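PDB 2D69: ribulose bisphosphate carboxylase from Pyrococcus horikoshii, which is predicted to add carbon dioxide and water to ribulose 1,5-bisphosphate, giving two molecules of 3-phosphoglycerate in an archaeal AMP degradation pathway. Local coordinates for residues L130-R144 with L333-P345. Residues are numbered along the deposited sequence; the frame is centred on the assembly and turned at random.
Sequences LRHFKGPQFGVQGIR and LLSKWEHIRPVFP
Val140 CG2 stands over the middle of the Phe344 ring, 4.2 Å from the ring centroid and 10° off the normal, a CH-pi contact. CG1 anti to the backbone N (chi1 174°) puts CG2 beside that N, where it reaches the ring and Leu334 CD2. Ile143 CG2 reaches Phe344 CE1 at 3.7 Å, while Phe344 CZ lies over one face of the Arg144 guanidinium, the two planes 67° apart; Arg144 also pairs with Asp366. Replacing Phe344 by an alanine would probably open a gap under Val140 CG2 and beside Ile143 and deprive Arg144 of its aromatic neighbour. Val140 N donates to Pro342 O at 2.9 Å, from above the carbonyl plane. Pro136 crosses Val343 at about a right angle, CG to CG2 3.6 Å. A water that accepts from Arg341 N and NH1 sits 2.7 Å from Lys134 O and from Pro136 O, bridging the two segments; Arg341 NH2 pairs with Glu201 of a third subunit. His339 NE2 donates to Phe133 O (2.9 Å), which lies in the imidazole plane, and weakly to Leu130 O. Leu130 CD2 makes a CH-pi contact over one face of the Trp337 indole, offset toward the rim, 3.9 Å from the five-membered ring centroid. The contact packs the loop after helix 127-130 and helix 139-147 against the loop joining helix 323-334 to strand 344-348 of the RuBisCO alpha/beta barrel.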
loop_
_atom_site.group_PDB
_atom_site.type_symbol
_atom_site.label_atom_id
_atom_site.label_comp_id
_atom_site.label_asym_id
_atom_site.label_seq_id
_atom_site.Cartn_x
_atom_site.Cartn_y
_atom_site.Cartn_z
ATOM N N LEU A 130 31.436 3.257 17.547
ATOM C CA LEU A 130 30.502 4.117 18.256
ATOM C C LEU A 130 29.746 4.993 17.284
ATOM O O LEU A 130 28.577 5.374 17.543
ATOM C CB LEU A 130 31.300 5.009 19.231
ATOM C CG LEU A 130 30.486 5.895 20.184
ATOM C CD1 LEU A 130 29.519 5.070 20.954
ATOM C CD2 LEU A 130 31.413 6.673 21.159
ATOM N N ARG A 131 30.381 5.315 16.158
ATOM C CA ARG A 131 29.771 6.251 15.201
ATOM C C ARG A 131 28.498 5.660 14.534
ATOM O O ARG A 131 27.701 6.386 13.956
ATOM C CB ARG A 131 30.781 6.702 14.139
ATOM C CG ARG A 131 31.158 5.594 13.106
ATOM C CD ARG A 131 32.186 6.027 12.080
ATOM N NE ARG A 131 31.611 7.003 11.183
ATOM C CZ ARG A 131 32.299 7.906 10.488
ATOM N NH1 ARG A 131 33.620 7.952 10.568
ATOM N NH2 ARG A 131 31.652 8.750 9.687
ATOM N N HIS A 132 28.307 4.342 14.630
ATOM C CA HIS A 132 27.096 3.696 14.121
ATOM C C HIS A 132 25.981 3.576 15.173
ATOM O O HIS A 132 25.053 2.771 14.993
ATOM C CB HIS A 132 27.474 2.329 13.537
ATOM C CG HIS A 132 28.589 2.434 12.545
ATOM N ND1 HIS A 132 28.535 3.286 11.456
ATOM C CD2 HIS A 132 29.798 1.835 12.496
ATOM C CE1 HIS A 132 29.659 3.185 10.772
ATOM N NE2 HIS A 132 30.445 2.317 11.382
ATOM N N PHE A 133 26.116 4.347 16.267
ATOM C CA PHE A 133 25.078 4.543 17.257
ATOM C C PHE A 133 24.766 6.046 17.338
ATOM O O PHE A 133 25.655 6.885 17.248
ATOM C CB PHE A 133 25.474 4.009 18.577
ATOM C CG PHE A 133 25.623 2.491 18.572
ATOM C CD1 PHE A 133 26.757 1.924 18.122
ATOM C CD2 PHE A 133 24.557 1.687 18.864
ATOM C CE1 PHE A 133 26.871 0.540 18.046
ATOM C CE2 PHE A 133 24.666 0.299 18.807
ATOM C CZ PHE A 133 25.820 -0.251 18.399
ATOM N N LYS A 134 23.495 6.333 17.502
ATOM C CA LYS A 134 22.984 7.715 17.584
ATOM C C LYS A 134 23.029 8.274 18.981
ATOM O O LYS A 134 23.093 9.494 19.163
ATOM C CB LYS A 134 21.538 7.793 17.100
ATOM C CG LYS A 134 21.418 7.648 15.582
ATOM C CD LYS A 134 19.936 7.734 15.134
ATOM C CE LYS A 134 19.215 6.413 15.281
ATOM N NZ LYS A 134 19.745 5.474 14.243
ATOM N N GLY A 135 22.966 7.397 19.966
ATOM C CA GLY A 135 22.809 7.821 21.337
ATOM C C GLY A 135 21.410 8.425 21.521
ATOM O O GLY A 135 20.563 8.227 20.695
ATOM N N PRO A 136 21.167 9.090 22.626
ATOM C CA PRO A 136 19.852 9.653 22.939
ATOM C C PRO A 136 19.397 10.731 21.981
ATOM O O PRO A 136 20.218 11.534 21.577
ATOM C CB PRO A 136 20.067 10.295 24.294
ATOM C CG PRO A 136 21.245 9.615 24.848
ATOM C CD PRO A 136 22.148 9.347 23.678
ATOM N N GLN A 137 18.096 10.772 21.688
ATOM C CA GLN A 137 17.580 11.696 20.749
ATOM C C GLN A 137 17.510 13.043 21.477
ATOM O O GLN A 137 17.811 14.087 20.907
ATOM C CB GLN A 137 16.191 11.272 20.229
ATOM C CG GLN A 137 15.503 12.380 19.444
ATOM C CD GLN A 137 14.118 12.033 18.887
ATOM O OE1 GLN A 137 13.490 12.892 18.255
ATOM N NE2 GLN A 137 13.644 10.801 19.104
ATOM N N PHE A 138 17.147 12.995 22.742
ATOM C CA PHE A 138 16.975 14.243 23.511
ATOM C C PHE A 138 18.108 14.465 24.522
ATOM O O PHE A 138 18.763 15.499 24.535
ATOM C CB PHE A 138 15.596 14.269 24.165
ATOM C CG PHE A 138 14.476 14.286 23.191
ATOM C CD1 PHE A 138 14.021 15.501 22.638
ATOM C CD2 PHE A 138 13.867 13.088 22.775
ATOM C CE1 PHE A 138 12.984 15.535 21.721
ATOM C CE2 PHE A 138 12.801 13.102 21.851
ATOM C CZ PHE A 138 12.373 14.345 21.301
ATOM N N GLY A 139 18.369 13.463 25.323
ATOM C CA GLY A 139 19.235 13.595 26.474
ATOM C C GLY A 139 18.780 14.640 27.458
ATOM O O GLY A 139 17.646 15.130 27.414
ATOM N N VAL A 140 19.724 15.062 28.280
ATOM C CA VAL A 140 19.474 16.052 29.311
ATOM C C VAL A 140 18.951 17.359 28.723
ATOM O O VAL A 140 17.917 17.870 29.179
ATOM C CB VAL A 140 20.778 16.282 30.149
ATOM C CG1 VAL A 140 20.600 17.447 31.170
ATOM C CG2 VAL A 140 21.147 14.993 30.905
ATOM N N GLN A 141 19.653 17.901 27.721
ATOM C CA GLN A 141 19.288 19.219 27.208
ATOM C C GLN A 141 18.008 19.171 26.406
ATOM O O GLN A 141 17.220 20.028 26.531
ATOM C CB GLN A 141 20.445 19.916 26.433
ATOM C CG GLN A 141 21.664 20.310 27.393
ATOM C CD GLN A 141 21.250 20.978 28.749
ATOM O OE1 GLN A 141 20.504 21.978 28.775
ATOM N NE2 GLN A 141 21.736 20.422 29.851
ATOM N N GLY A 142 17.756 18.094 25.687
ATOM C CA GLY A 142 16.506 17.977 24.947
ATOM C C GLY A 142 15.280 17.918 25.842
ATOM O O GLY A 142 14.273 18.584 25.575
ATOM N N ILE A 143 15.368 17.120 26.908
ATOM C CA ILE A 143 14.288 16.990 27.863
ATOM C C ILE A 143 14.124 18.283 28.574
ATOM O O ILE A 143 13.003 18.771 28.730
ATOM C CB ILE A 143 14.554 15.826 28.837
ATOM C CG1 ILE A 143 14.299 14.478 28.127
ATOM C CG2 ILE A 143 13.684 15.926 30.124
ATOM C CD1 ILE A 143 15.006 13.332 28.772
ATOM N N ARG A 144 15.221 18.894 29.000
ATOM C CA ARG A 144 15.063 20.177 29.706
ATOM C C ARG A 144 14.353 21.178 28.848
ATOM O O ARG A 144 13.547 21.980 29.351
ATOM C CB ARG A 144 16.405 20.742 30.158
ATOM C CG ARG A 144 17.009 20.066 31.388
ATOM C CD ARG A 144 18.134 20.884 32.039
ATOM N NE ARG A 144 18.591 20.265 33.260
ATOM C CZ ARG A 144 17.941 20.264 34.404
ATOM N NH1 ARG A 144 16.774 20.873 34.545
ATOM N NH2 ARG A 144 18.446 19.639 35.429
ATOM N N LEU A 333 27.026 8.566 32.717
ATOM C CA LEU A 333 25.808 8.961 32.016
ATOM C C LEU A 333 25.846 10.424 31.563
ATOM O O LEU A 333 25.312 10.770 30.466
ATOM C CB LEU A 333 24.563 8.703 32.848
ATOM C CG LEU A 333 24.192 7.203 32.998
ATOM C CD1 LEU A 333 23.010 7.103 33.922
ATOM C CD2 LEU A 333 23.828 6.521 31.698
ATOM N N LEU A 334 26.478 11.277 32.375
ATOM C CA LEU A 334 26.452 12.701 32.105
ATOM C C LEU A 334 27.704 13.189 31.404
ATOM O O LEU A 334 27.764 14.349 31.049
ATOM C CB LEU A 334 26.255 13.500 33.409
ATOM C CG LEU A 334 24.895 13.423 34.094
ATOM C CD1 LEU A 334 25.030 13.930 35.538
ATOM C CD2 LEU A 334 23.861 14.216 33.323
ATOM N N SER A 335 28.698 12.322 31.201
ATOM C CA SER A 335 29.977 12.728 30.651
ATOM C C SER A 335 29.857 12.965 29.147
ATOM O O SER A 335 28.980 12.409 28.472
ATOM C CB SER A 335 31.061 11.650 30.870
ATOM O OG SER A 335 30.712 10.485 30.142
ATOM N N LYS A 336 30.715 13.851 28.659
ATOM C CA LYS A 336 30.934 14.066 27.250
ATOM C C LYS A 336 31.475 12.766 26.653
ATOM O O LYS A 336 32.338 12.156 27.224
ATOM C CB LYS A 336 31.908 15.224 27.062
ATOM C CG LYS A 336 31.618 16.127 25.837
ATOM C CD LYS A 336 31.687 15.342 24.511
ATOM C CE LYS A 336 31.623 16.250 23.232
ATOM N NZ LYS A 336 32.141 15.549 22.056
ATOM N N TRP A 337 30.897 12.318 25.524
ATOM C CA TRP A 337 31.258 11.059 24.921
ATOM C C TRP A 337 30.982 11.156 23.441
ATOM O O TRP A 337 29.960 10.675 22.945
ATOM C CB TRP A 337 30.433 9.930 25.525
ATOM C CG TRP A 337 30.903 8.597 25.171
ATOM C CD1 TRP A 337 32.170 8.262 24.849
ATOM C CD2 TRP A 337 30.146 7.374 25.139
ATOM N NE1 TRP A 337 32.261 6.913 24.619
ATOM C CE2 TRP A 337 31.034 6.344 24.786
ATOM C CE3 TRP A 337 28.810 7.043 25.387
ATOM C CZ2 TRP A 337 30.647 5.004 24.690
ATOM C CZ3 TRP A 337 28.413 5.713 25.271
ATOM C CH2 TRP A 337 29.343 4.704 24.907
ATOM N N GLU A 338 31.905 11.813 22.745
ATOM C CA GLU A 338 31.757 12.119 21.340
ATOM C C GLU A 338 30.392 12.750 21.051
ATOM O O GLU A 338 30.005 13.681 21.728
ATOM C CB GLU A 338 32.006 10.865 20.489
ATOM C CG GLU A 338 33.337 10.134 20.761
ATOM C CD GLU A 338 34.586 10.829 20.222
ATOM O OE1 GLU A 338 34.475 11.894 19.651
ATOM O OE2 GLU A 338 35.686 10.300 20.369
ATOM N N HIS A 339 29.685 12.244 20.044
ATOM C CA HIS A 339 28.343 12.737 19.642
ATOM C C HIS A 339 27.161 12.202 20.518
ATOM O O HIS A 339 26.000 12.622 20.306
ATOM C CB HIS A 339 28.041 12.330 18.183
ATOM C CG HIS A 339 28.127 10.851 17.962
ATOM N ND1 HIS A 339 29.323 10.181 18.019
ATOM C CD2 HIS A 339 27.170 9.901 17.799
ATOM C CE1 HIS A 339 29.117 8.879 17.864
ATOM N NE2 HIS A 339 27.820 8.681 17.727
ATOM N N ILE A 340 27.440 11.269 21.436
ATOM C CA ILE A 340 26.403 10.699 22.279
ATOM C C ILE A 340 25.946 11.694 23.352
ATOM O O ILE A 340 26.702 12.091 24.223
ATOM C CB ILE A 340 26.868 9.452 22.913
ATOM C CG1 ILE A 340 27.413 8.461 21.855
ATOM C CG2 ILE A 340 25.786 8.831 23.737
ATOM C CD1 ILE A 340 26.439 7.937 20.853
ATOM N N ARG A 341 24.701 12.100 23.281
ATOM C CA ARG A 341 24.171 13.094 24.234
ATOM C C ARG A 341 24.145 12.535 25.654
ATOM O O ARG A 341 24.097 11.262 25.856
ATOM C CB ARG A 341 22.779 13.514 23.778
ATOM C CG ARG A 341 22.748 14.587 22.681
ATOM C CD ARG A 341 21.323 14.755 22.111
ATOM N NE ARG A 341 21.243 15.529 20.890
ATOM C CZ ARG A 341 21.420 15.076 19.631
ATOM N NH1 ARG A 341 21.658 13.795 19.345
ATOM N NH2 ARG A 341 21.317 15.928 18.640
ATOM N N PRO A 342 24.257 13.396 26.664
ATOM C CA PRO A 342 24.176 12.891 28.058
ATOM C C PRO A 342 22.744 12.457 28.450
ATOM O O PRO A 342 21.764 12.964 27.932
ATOM C CB PRO A 342 24.655 14.084 28.907
ATOM C CG PRO A 342 24.318 15.331 28.074
ATOM C CD PRO A 342 24.443 14.854 26.607
ATOM N N VAL A 343 22.675 11.508 29.359
ATOM C CA VAL A 343 21.473 10.833 29.860
ATOM C C VAL A 343 21.203 11.206 31.303
ATOM O O VAL A 343 22.116 11.194 32.148
ATOM C CB VAL A 343 21.706 9.300 29.784
ATOM C CG1 VAL A 343 20.608 8.494 30.508
ATOM C CG2 VAL A 343 21.914 8.851 28.303
ATOM N N PHE A 344 19.959 11.562 31.625
ATOM C CA PHE A 344 19.544 11.768 33.014
ATOM C C PHE A 344 19.625 10.505 33.845
ATOM O O PHE A 344 18.961 9.529 33.529
ATOM C CB PHE A 344 18.115 12.154 33.099
ATOM C CG PHE A 344 17.868 13.646 33.081
ATOM C CD1 PHE A 344 17.083 14.204 32.095
ATOM C CD2 PHE A 344 18.327 14.460 34.110
ATOM C CE1 PHE A 344 16.811 15.570 32.077
ATOM C CE2 PHE A 344 18.051 15.853 34.099
ATOM C CZ PHE A 344 17.294 16.388 33.083
ATOM N N PRO A 345 20.359 10.529 34.942
ATOM C CA PRO A 345 20.173 9.483 35.969
ATOM C C PRO A 345 18.822 9.703 36.647
ATOM O O PRO A 345 18.426 10.866 36.824
ATOM C CB PRO A 345 21.302 9.727 36.958
ATOM C CG PRO A 345 22.199 10.680 36.331
ATOM C CD PRO A 345 21.366 11.519 35.357
HETATM O O HOH W 1 22.888 11.400 21.026
#